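Extracellular ligand-binding receptor (Rhodopseudomonas palustris, PDB 3SG0) binds benzoylformate and probably related aromatic acids, most likely as the solute-binding protein of an ABC-type uptake system. Local coordinates at residues Gln25-Ile30 against Lys62-Ala67; Arg132-Tyr137 against Ala339-Ile344. One frame throughout, in Å; residues are numbered along the deposited sequence.

Contact 1 of 2, residues Gln25-Ile30 against Lys62-Ala67; sequences QAEIKI and KVTYFA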
loop_
_atom_site.group_PDB
_atom_site.type_symbol
_atom_site.label_atom_id
_atom_site.label_comp_id
_atom_site.label_asym_id
_atom_site.label_seq_id
_atom_site.Cartn_x
_atom_site.Cartn_y
_atom_site.Cartn_z
ATOM N N GLN A 25 -25.928 -22.787 9.275
ATOM C CA GLN A 25 -24.474 -22.668 9.254
ATOM C C GLN A 25 -24.041 -21.270 8.818
ATOM O O GLN A 25 -24.679 -20.648 7.967
ATOM C CB GLN A 25 -23.870 -23.723 8.339
ATOM N N ALA A 26 -22.953 -20.780 9.406
ATOM C CA ALA A 26 -22.429 -19.462 9.063
ATOM C C ALA A 26 -21.988 -19.404 7.605
ATOM O O ALA A 26 -21.432 -20.368 7.078
ATOM C CB ALA A 26 -21.265 -19.095 9.980
ATOM N N GLU A 27 -22.253 -18.272 6.959
ATOM C CA GLU A 27 -21.731 -17.998 5.629
ATOM C C GLU A 27 -20.278 -17.584 5.808
ATOM O O GLU A 27 -19.795 -17.537 6.934
ATOM C CB GLU A 27 -22.527 -16.874 4.963
ATOM C CG GLU A 27 -22.244 -15.469 5.503
ATOM C CD GLU A 27 -23.120 -15.068 6.680
ATOM O OE1 GLU A 27 -23.360 -13.852 6.850
ATOM O OE2 GLU A 27 -23.562 -15.955 7.440
ATOM N N ILE A 28 -19.585 -17.280 4.715
ATOM C CA ILE A 28 -18.222 -16.767 4.814
ATOM C C ILE A 28 -18.286 -15.312 5.267
ATOM O O ILE A 28 -19.099 -14.534 4.765
ATOM C CB ILE A 28 -17.492 -16.887 3.474
ATOM C CG1 ILE A 28 -17.350 -18.364 3.092
ATOM C CG2 ILE A 28 -16.131 -16.223 3.556
ATOM C CD1 ILE A 28 -16.840 -18.596 1.685
ATOM N N LYS A 29 -17.438 -14.947 6.223
ATOM C CA LYS A 29 -17.447 -13.591 6.773
ATOM C C LYS A 29 -16.070 -12.977 6.680
ATOM O O LYS A 29 -15.076 -13.598 7.063
ATOM C CB LYS A 29 -17.906 -13.610 8.224
ATOM C CG LYS A 29 -19.330 -14.089 8.420
ATOM C CD LYS A 29 -19.687 -14.075 9.891
ATOM C CE LYS A 29 -21.151 -14.398 10.112
ATOM N NZ LYS A 29 -21.541 -14.157 11.531
ATOM N N ILE A 30 -16.008 -11.764 6.145
ATOM C CA ILE A 30 -14.749 -11.067 5.937
ATOM C C ILE A 30 -14.821 -9.757 6.707
ATOM O O ILE A 30 -15.751 -8.964 6.496
ATOM C CB ILE A 30 -14.537 -10.739 4.447
ATOM C CG1 ILE A 30 -14.645 -11.992 3.570
ATOM C CG2 ILE A 30 -13.221 -10.008 4.239
ATOM C CD1 ILE A 30 -13.552 -12.996 3.764
ATOM N N LYS A 62 -22.361 -17.837 0.341
ATOM C CA LYS A 62 -22.547 -16.404 0.511
ATOM C C LYS A 62 -21.370 -15.820 1.282
ATOM O O LYS A 62 -20.808 -16.476 2.162
ATOM C CB LYS A 62 -23.854 -16.105 1.251
ATOM C CG LYS A 62 -24.151 -14.616 1.379
ATOM C CD LYS A 62 -25.499 -14.345 2.036
ATOM C CE LYS A 62 -25.459 -14.597 3.533
ATOM N NZ LYS A 62 -26.688 -14.089 4.206
ATOM N N VAL A 63 -21.004 -14.592 0.940
ATOM C CA VAL A 63 -19.936 -13.879 1.624
ATOM C C VAL A 63 -20.508 -12.568 2.141
ATOM O O VAL A 63 -21.159 -11.833 1.393
ATOM C CB VAL A 63 -18.771 -13.569 0.670
ATOM C CG1 VAL A 63 -17.639 -12.855 1.412
ATOM C CG2 VAL A 63 -18.258 -14.844 0.020
ATOM N N THR A 64 -20.287 -12.289 3.422
ATOM C CA THR A 64 -20.722 -11.049 4.043
ATOM C C THR A 64 -19.487 -10.273 4.497
ATOM O O THR A 64 -18.582 -10.846 5.112
ATOM C CB THR A 64 -21.593 -11.342 5.264
ATOM O OG1 THR A 64 -22.746 -12.094 4.856
ATOM C CG2 THR A 64 -22.040 -10.045 5.930
ATOM N N TYR A 65 -19.463 -8.974 4.206
ATOM C CA TYR A 65 -18.354 -8.101 4.568
ATOM C C TYR A 65 -18.765 -7.199 5.717
ATOM O O TYR A 65 -19.880 -6.668 5.733
ATOM C CB TYR A 65 -17.952 -7.246 3.368
ATOM C CG TYR A 65 -17.519 -8.086 2.193
ATOM C CD1 TYR A 65 -16.211 -8.538 2.094
ATOM C CD2 TYR A 65 -18.417 -8.461 1.199
ATOM C CE1 TYR A 65 -15.802 -9.324 1.042
ATOM C CE2 TYR A 65 -18.012 -9.253 0.135
ATOM C CZ TYR A 65 -16.701 -9.678 0.065
ATOM O OH TYR A 65 -16.273 -10.467 -0.980
ATOM N N PHE A 66 -17.856 -7.025 6.670
ATOM C CA PHE A 66 -18.062 -6.155 7.818
ATOM C C PHE A 66 -16.942 -5.146 7.833
ATOM O O PHE A 66 -15.823 -5.479 8.227
ATOM C CB PHE A 66 -18.009 -6.977 9.100
ATOM C CG PHE A 66 -19.045 -8.057 9.164
ATOM C CD1 PHE A 66 -20.260 -7.829 9.791
ATOM C CD2 PHE A 66 -18.816 -9.301 8.595
ATOM C CE1 PHE A 66 -21.228 -8.821 9.854
ATOM C CE2 PHE A 66 -19.779 -10.298 8.654
ATOM C CZ PHE A 66 -20.987 -10.054 9.285
ATOM N N ALA A 67 -17.226 -3.922 7.397
ATOM C CA ALA A 67 -16.213 -2.891 7.217
ATOM C C ALA A 67 -16.324 -1.819 8.294
ATOM O O ALA A 67 -17.421 -1.330 8.580
ATOM C CB ALA A 67 -16.353 -2.264 5.837
#
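Ile30 and Tyr65 pair on parallel strands with their side chains side by side, pointing the same way: Ile30 CB lies 3.6 Å from Tyr65 CD1. On the same face Ile30 CG1 meets Val63 CG1 at 3.8 Å, and together with Ile28 they make the tightly packed, mostly buried side of the contact. Four backbone hydrogen bonds join the strands: Ile28 N and Ile30 N give to the carbonyls of Lys62 and Thr64, while Ile28 O and Ile30 O receive Thr64 N and Phe66 N.

The other face is looser and more polar. Glu27 CG sits between its backbone N and carbonyl carbon (chi1 74°), and the chain bends at chi2; Thr64 OG1 donates to Glu27 OE1, 2.7 Å between the oxygens, at the anti lone pair of the carboxylate. An alanine in place of Glu27 would probably leave the Thr64 hydroxyl without this carboxylate acceptor. Further on, Lys29 CG meets the edge of the Phe66 ring, 3.8 Å from Phe66 CE2.

Helix 306-328 covers the Ile28, Ile30 and Tyr65 face through Met315 and Ile322, and strand 92-94 follows strand 28-34 in the sheet.

Contact 2 of 2, residues Arg132-Tyr137 against Ala339-Ile344; sequences RRKWVY and AIRDQI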
loop_
_atom_site.group_PDB
_atom_site.type_symbol
_atom_site.label_atom_id
_atom_site.label_comp_id
_atom_site.label_asym_id
_atom_site.label_seq_id
_atom_site.Cartn_x
_atom_site.Cartn_y
_atom_site.Cartn_z
ATOM N N ARG A 132 4.336 -15.329 13.791
ATOM C CA ARG A 132 3.115 -14.524 13.782
ATOM C C ARG A 132 2.768 -14.072 12.370
ATOM O O ARG A 132 1.611 -14.114 11.947
ATOM C CB ARG A 132 3.275 -13.314 14.702
ATOM C CG ARG A 132 3.262 -13.688 16.179
ATOM C CD ARG A 132 3.832 -12.577 17.041
ATOM N NE ARG A 132 5.248 -12.362 16.763
ATOM C CZ ARG A 132 5.821 -11.168 16.666
ATOM N NH1 ARG A 132 5.102 -10.069 16.830
ATOM N NH2 ARG A 132 7.116 -11.074 16.409
ATOM N N ARG A 133 3.787 -13.624 11.640
ATOM C CA ARG A 133 3.626 -13.191 10.264
ATOM C C ARG A 133 3.230 -14.347 9.349
ATOM O O ARG A 133 2.811 -14.119 8.212
ATOM C CB ARG A 133 4.881 -12.446 9.799
ATOM C CG ARG A 133 5.007 -11.081 10.459
ATOM C CD ARG A 133 6.434 -10.542 10.433
ATOM N NE ARG A 133 6.473 -9.140 10.844
ATOM C CZ ARG A 133 6.394 -8.700 12.095
ATOM N NH1 ARG A 133 6.329 -9.555 13.114
ATOM N NH2 ARG A 133 6.388 -7.393 12.327
ATOM N N LYS A 134 3.301 -15.588 9.847
ATOM C CA LYS A 134 2.725 -16.720 9.128
ATOM C C LYS A 134 1.258 -16.494 8.809
ATOM O O LYS A 134 0.725 -17.096 7.879
ATOM C CB LYS A 134 2.820 -18.011 9.940
ATOM C CG LYS A 134 4.097 -18.775 9.773
ATOM C CD LYS A 134 4.297 -19.307 8.368
ATOM C CE LYS A 134 5.696 -19.844 8.297
ATOM N NZ LYS A 134 6.012 -20.250 6.920
ATOM N N TRP A 135 0.594 -15.670 9.619
ATOM C CA TRP A 135 -0.830 -15.406 9.458
ATOM C C TRP A 135 -1.126 -14.181 8.598
ATOM O O TRP A 135 -2.293 -13.873 8.378
ATOM C CB TRP A 135 -1.507 -15.289 10.837
ATOM C CG TRP A 135 -1.517 -16.602 11.541
ATOM C CD1 TRP A 135 -0.600 -17.063 12.431
ATOM C CD2 TRP A 135 -2.462 -17.656 11.352
ATOM N NE1 TRP A 135 -0.921 -18.338 12.824
ATOM C CE2 TRP A 135 -2.066 -18.725 12.177
ATOM C CE3 TRP A 135 -3.620 -17.795 10.571
ATOM C CZ2 TRP A 135 -2.779 -19.922 12.240
ATOM C CZ3 TRP A 135 -4.328 -18.981 10.638
ATOM C CH2 TRP A 135 -3.902 -20.031 11.462
ATOM N N VAL A 136 -0.100 -13.500 8.097
ATOM C CA VAL A 136 -0.280 -12.213 7.434
ATOM C C VAL A 136 0.147 -12.279 5.974
ATOM O O VAL A 136 1.202 -12.840 5.657
ATOM C CB VAL A 136 0.553 -11.126 8.154
ATOM C CG1 VAL A 136 0.302 -9.741 7.551
ATOM C CG2 VAL A 136 0.241 -11.129 9.637
ATOM N N TYR A 137 -0.666 -11.705 5.089
ATOM C CA TYR A 137 -0.333 -11.575 3.670
ATOM C C TYR A 137 -0.435 -10.115 3.276
ATOM O O TYR A 137 -1.107 -9.327 3.954
ATOM C CB TYR A 137 -1.245 -12.460 2.814
ATOM C CG TYR A 137 -1.004 -13.912 3.100
ATOM C CD1 TYR A 137 0.054 -14.582 2.505
ATOM C CD2 TYR A 137 -1.788 -14.604 4.014
ATOM C CE1 TYR A 137 0.300 -15.909 2.781
ATOM C CE2 TYR A 137 -1.535 -15.932 4.309
ATOM C CZ TYR A 137 -0.484 -16.573 3.689
ATOM O OH TYR A 137 -0.193 -17.895 3.960
ATOM N N ALA A 339 -7.073 -23.365 6.677
ATOM C CA ALA A 339 -6.981 -23.806 5.294
ATOM C C ALA A 339 -6.776 -22.612 4.365
ATOM O O ALA A 339 -6.003 -22.682 3.418
ATOM C CB ALA A 339 -8.215 -24.604 4.893
ATOM N N ILE A 340 -7.467 -21.507 4.627
ATOM C CA ILE A 340 -7.211 -20.301 3.845
ATOM C C ILE A 340 -5.753 -19.862 3.983
ATOM O O ILE A 340 -5.094 -19.553 2.992
ATOM C CB ILE A 340 -8.156 -19.152 4.228
ATOM C CG1 ILE A 340 -9.597 -19.517 3.857
ATOM C CG2 ILE A 340 -7.735 -17.862 3.527
ATOM C CD1 ILE A 340 -10.615 -18.500 4.299
ATOM N N ARG A 341 -5.261 -19.824 5.219
ATOM C CA ARG A 341 -3.874 -19.438 5.455
ATOM C C ARG A 341 -2.917 -20.344 4.674
ATOM O O ARG A 341 -1.965 -19.866 4.049
ATOM C CB ARG A 341 -3.551 -19.484 6.954
ATOM C CG ARG A 341 -2.249 -18.757 7.342
ATOM C CD ARG A 341 -1.402 -19.528 8.364
ATOM N NE ARG A 341 -0.900 -20.762 7.771
ATOM C CZ ARG A 341 0.163 -20.840 6.977
ATOM N NH1 ARG A 341 0.902 -19.764 6.732
ATOM N NH2 ARG A 341 0.514 -22.006 6.443
ATOM N N ASP A 342 -3.156 -21.652 4.730
ATOM C CA ASP A 342 -2.324 -22.623 4.017
ATOM C C ASP A 342 -2.371 -22.413 2.510
ATOM O O ASP A 342 -1.362 -22.541 1.816
ATOM C CB ASP A 342 -2.785 -24.063 4.305
ATOM C CG ASP A 342 -2.481 -24.533 5.721
ATOM O OD1 ASP A 342 -1.604 -23.965 6.396
ATOM O OD2 ASP A 342 -3.114 -25.520 6.158
ATOM N N GLN A 343 -3.556 -22.119 1.990
ATOM C CA GLN A 343 -3.733 -22.034 0.551
ATOM C C GLN A 343 -3.133 -20.764 -0.055
ATOM O O GLN A 343 -2.550 -20.809 -1.140
ATOM C CB GLN A 343 -5.216 -22.144 0.199
ATOM C CG GLN A 343 -5.813 -23.518 0.463
ATOM C CD GLN A 343 -5.072 -24.623 -0.271
ATOM O OE1 GLN A 343 -4.898 -24.561 -1.489
ATOM N NE2 GLN A 343 -4.609 -25.628 0.470
ATOM N N ILE A 344 -3.265 -19.621 0.619
ATOM C CA ILE A 344 -2.741 -18.383 0.039
ATOM C C ILE A 344 -1.224 -18.481 -0.121
ATOM O O ILE A 344 -0.652 -17.977 -1.080
ATOM C CB ILE A 344 -3.154 -17.152 0.853
ATOM C CG1 ILE A 344 -4.679 -17.002 0.806
ATOM C CG2 ILE A 344 -2.463 -15.910 0.311
ATOM C CD1 ILE A 344 -5.221 -15.874 1.662
#
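Arg341 reaches from helix 334-344 across Lys134, Trp135 and Tyr137, and most of the contact rests on it. Its CG is anti to the backbone N (chi1 -165°), and the chain bends at chi2 and again at chi3. CD lies over one face of the Trp135 indole, 3.6 Å from the centroid of the six-membered ring, a CH-pi contact. The guanidinium stands steeply to that ring, their planes 78° apart, and its CZ is too far off for more than a weak cation-pi attraction.

NH1 donates to Lys134 O at 2.9 Å. That oxygen lies almost in the guanidinium plane, whereas the donor is tilted 25° from the carbonyl plane. The backbone of Arg341 takes part too: its carbonyl O accepts a hydrogen bond from the Tyr137 hydroxyl, with OH to O at 2.7 Å. Side chain and main chain of one residue thus grip both ends of Lys134-Tyr137.

Asp342 OD1 makes a salt bridge to Arg341 NH2 at 2.9 Å, and Glu345 forms another with Arg341 NH1; between them these acids would probably balance the arginine's charge and limit its rotation.

Ile344 completes the segment on the buried side. Its CG2 sits over the centre of the Tyr137 ring, 3.6 Å from the centroid, in a second CH-pi contact. His364 stacks with the same tyrosine, and Met117 of strand 116-118 touches both Tyr137 and Ile344.

In the three-layer alpha/beta/alpha architecture of type I periplasmic binding proteins, this is packing at a sheet edge: helix 334-344, from late in the chain, lies against the 3-10 turn 133-135 and the start of strand 136-138, the outermost strand of an N-terminal sheet.

How the contacts relate
Both contacts belong to one mixed sheet. Contact 1 joins neighbouring strands 28-34 and 61-69, whereas contact 2 packs a helix against outermost strand 136-138 and the turn before it; strands 92-94 and 116-118 lie in between. The centres are about 18 Å apart. Helix 306-328 touches both, meeting Ile28, Ile30 and Tyr65 of contact 1 and Ile344 of contact 2. Its Thr316 and Glu319 are part of a 3-hydroxypyruvate site seen in a structure of this protein, unoccupied in this chain; side chains of Glu319 and Tyr65 are about 7 Å apart. Bound benzoylformate involves Thr99, starting helix 99-111, whose Ala110 touches Trp135, and Ala121, shortly after strand 116-118.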